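PDB 3OD1: ATP phosphoribosyltransferase regulatory subunit, which is probably required, together with the HisG subunit, for the first step of histidine biosynthesis and may allow its feedback regulation by histidine. Local coordinates for residues 249-252 with 253-257. Sequence-based numbering, arbitrary orientation.
Sequences MTKL and YEVLE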
HETATM    1  N   MSE B 249      11.235 -31.550  14.292  1.00 45.39           N
HETATM    2  CA  MSE B 249      10.248 -31.877  13.280  1.00 47.12           C
HETATM    3  C   MSE B 249       9.124 -32.746  13.826  1.00 49.64           C
HETATM    4  O   MSE B 249       7.963 -32.544  13.482  1.00 51.08           O
HETATM    5  CB  MSE B 249      10.892 -32.471  12.027  1.00 47.64           C
HETATM    6  CG  MSE B 249      11.083 -31.404  10.934  1.00 62.42           C
HETATM    7 SE   MSE B 249      12.075 -32.043   9.392  0.68 89.43          SE
HETATM    8  CE  MSE B 249      13.571 -32.874  10.333  1.00 82.50           C
ATOM      9  N   THR B 250       9.453 -33.693  14.695  1.00 48.84           N
ATOM     10  CA  THR B 250       8.421 -34.561  15.251  1.00 52.75           C
ATOM     11  C   THR B 250       7.501 -33.799  16.202  1.00 45.92           C
ATOM     12  O   THR B 250       6.282 -33.950  16.147  1.00 45.03           O
ATOM     13  CB  THR B 250       9.013 -35.803  15.964  1.00 54.26           C
ATOM     14  OG1 THR B 250       9.618 -35.412  17.202  1.00 62.85           O
ATOM     15  CG2 THR B 250      10.050 -36.463  15.077  1.00 51.53           C
ATOM     16  N   LYS B 251       8.074 -32.991  17.082  1.00 44.72           N
ATOM     17  CA  LYS B 251       7.230 -32.169  17.935  1.00 50.46           C
ATOM     18  C   LYS B 251       6.421 -31.147  17.128  1.00 47.72           C
ATOM     19  O   LYS B 251       5.272 -30.854  17.466  1.00 45.49           O
ATOM     20  CB  LYS B 251       8.022 -31.470  19.033  1.00 47.81           C
ATOM     21  CG  LYS B 251       7.103 -30.689  19.957  1.00 53.18           C
ATOM     22  CD  LYS B 251       7.713 -30.432  21.319  1.00 67.58           C
ATOM     23  CE  LYS B 251       6.674 -29.823  22.256  1.00 72.21           C
ATOM     24  NZ  LYS B 251       7.281 -29.335  23.526  1.00 80.14           N
ATOM     25  N   LEU B 252       7.019 -30.610  16.066  1.00 42.71           N
ATOM     26  CA  LEU B 252       6.315 -29.681  15.179  1.00 38.04           C
ATOM     27  C   LEU B 252       5.073 -30.342  14.590  1.00 42.02           C
ATOM     28  O   LEU B 252       3.991 -29.748  14.573  1.00 40.60           O
ATOM     29  CB  LEU B 252       7.230 -29.205  14.048  1.00 36.23           C
ATOM     30  CG  LEU B 252       6.568 -28.327  12.992  1.00 44.85           C
ATOM     31  CD1 LEU B 252       5.871 -27.147  13.662  1.00 42.57           C
ATOM     32  CD2 LEU B 252       7.595 -27.868  11.951  1.00 39.93           C
ATOM     33  N   TYR B 253       5.223 -31.579  14.121  1.00 44.59           N
ATOM     34  CA  TYR B 253       4.091 -32.293  13.537  1.00 45.83           C
ATOM     35  C   TYR B 253       2.996 -32.494  14.581  1.00 43.31           C
ATOM     36  O   TYR B 253       1.821 -32.364  14.278  1.00 41.28           O
ATOM     37  CB  TYR B 253       4.512 -33.640  12.922  1.00 45.19           C
ATOM     38  CG  TYR B 253       3.386 -34.309  12.162  1.00 52.06           C
ATOM     39  CD1 TYR B 253       2.959 -33.808  10.935  1.00 56.60           C
ATOM     40  CD2 TYR B 253       2.732 -35.421  12.676  1.00 53.75           C
ATOM     41  CE1 TYR B 253       1.921 -34.395  10.236  1.00 58.51           C
ATOM     42  CE2 TYR B 253       1.690 -36.025  11.981  1.00 55.37           C
ATOM     43  CZ  TYR B 253       1.288 -35.503  10.762  1.00 57.60           C
ATOM     44  OH  TYR B 253       0.253 -36.080  10.059  1.00 51.23           O
ATOM     45  N   GLU B 254       3.393 -32.811  15.810  1.00 46.10           N
ATOM     46  CA  GLU B 254       2.443 -32.989  16.903  1.00 47.77           C
ATOM     47  C   GLU B 254       1.647 -31.716  17.156  1.00 43.86           C
ATOM     48  O   GLU B 254       0.422 -31.762  17.311  1.00 49.03           O
ATOM     49  CB  GLU B 254       3.171 -33.423  18.191  1.00 44.13           C
ATOM     50  CG  GLU B 254       3.745 -34.829  18.126  1.00 56.41           C
ATOM     51  CD  GLU B 254       4.597 -35.189  19.344  1.00 65.19           C
ATOM     52  OE1 GLU B 254       4.759 -34.343  20.255  1.00 70.24           O
ATOM     53  OE2 GLU B 254       5.113 -36.323  19.379  1.00 66.24           O
ATOM     54  N   VAL B 255       2.346 -30.582  17.199  1.00 42.53           N
ATOM     55  CA  VAL B 255       1.695 -29.281  17.360  1.00 38.10           C
ATOM     56  C   VAL B 255       0.698 -29.014  16.240  1.00 36.22           C
ATOM     57  O   VAL B 255      -0.416 -28.548  16.484  1.00 41.59           O
ATOM     58  CB  VAL B 255       2.716 -28.120  17.397  1.00 40.77           C
ATOM     59  CG1 VAL B 255       1.992 -26.779  17.496  1.00 39.35           C
ATOM     60  CG2 VAL B 255       3.693 -28.291  18.566  1.00 36.95           C
ATOM     61  N   LEU B 256       1.088 -29.307  15.005  1.00 39.42           N
ATOM     62  CA  LEU B 256       0.188 -29.078  13.868  1.00 35.55           C
ATOM     63  C   LEU B 256      -1.063 -29.961  13.956  1.00 38.81           C
ATOM     64  O   LEU B 256      -2.169 -29.544  13.575  1.00 40.21           O
ATOM     65  CB  LEU B 256       0.932 -29.277  12.539  1.00 40.11           C
ATOM     66  CG  LEU B 256       2.008 -28.223  12.260  1.00 42.41           C
ATOM     67  CD1 LEU B 256       2.815 -28.552  11.015  1.00 41.14           C
ATOM     68  CD2 LEU B 256       1.350 -26.850  12.136  1.00 38.67           C
ATOM     69  N   GLU B 257      -0.882 -31.178  14.471  1.00 42.38           N
ATOM     70  CA  GLU B 257      -2.007 -32.081  14.698  1.00 45.62           C
ATOM     71  C   GLU B 257      -2.996 -31.433  15.654  1.00 49.33           C
ATOM     72  O   GLU B 257      -4.200 -31.428  15.406  1.00 52.21           O
ATOM     73  CB  GLU B 257      -1.531 -33.426  15.271  1.00 53.35           C
ATOM     74  CG  GLU B 257      -0.714 -34.264  14.298  1.00 60.04           C
ATOM     75  CD  GLU B 257      -0.491 -35.681  14.796  1.00 66.03           C
ATOM     76  OE1 GLU B 257       0.186 -35.858  15.832  1.00 66.09           O
ATOM     77  OE2 GLU B 257      -0.999 -36.618  14.148  1.00 68.45           O
TER
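Leu252 and Leu256, one helical turn apart near the C-terminal end of helix 240-258, supply the apolar side-chain contact of this stretch: Leu252 CG lies 4.2 Å from Leu256 CD1. The first torsion of Leu256 sets its CG anti to the carbonyl carbon (chi1 -68°), which turns the branch back along the helix, with CG 3.4 Å from Leu252 O. Both leucines also pack on Ile146 of helix 139-155 and Ile165 of strand 162-167, which places them on a buried face of the helix.

Four backbone hydrogen bonds, each from an N-H to the carbonyl four residues earlier, carry the alpha-helical pattern through this part of the helix. Tyr253 N donates to Met249 O at 3.0 Å and Glu254 N to Thr250 O at 3.1 Å; Val255 N and Leu256 N bind Lys251 O and Leu252 O in the same way. All are fairly straight, Val255 reaching an N-H...O angle of 164°.

Side chains also lie against these carbonyls. Val255 CG2 sits 3.2 Å from Lys251 O, and Glu254 CG is 3.3 Å from Thr250 O.

Among the charged groups, Lys251 NZ and Glu254 OE1 are 6.5 Å apart, too far for a salt bridge; the amine instead hydrogen-bonds Asn345 of the second subunit, whose Arg348 packs on Lys251 and Val255. Backbone bonding therefore holds this part of the helix, while its side chains join it to the core on one face and to the partner subunit on another.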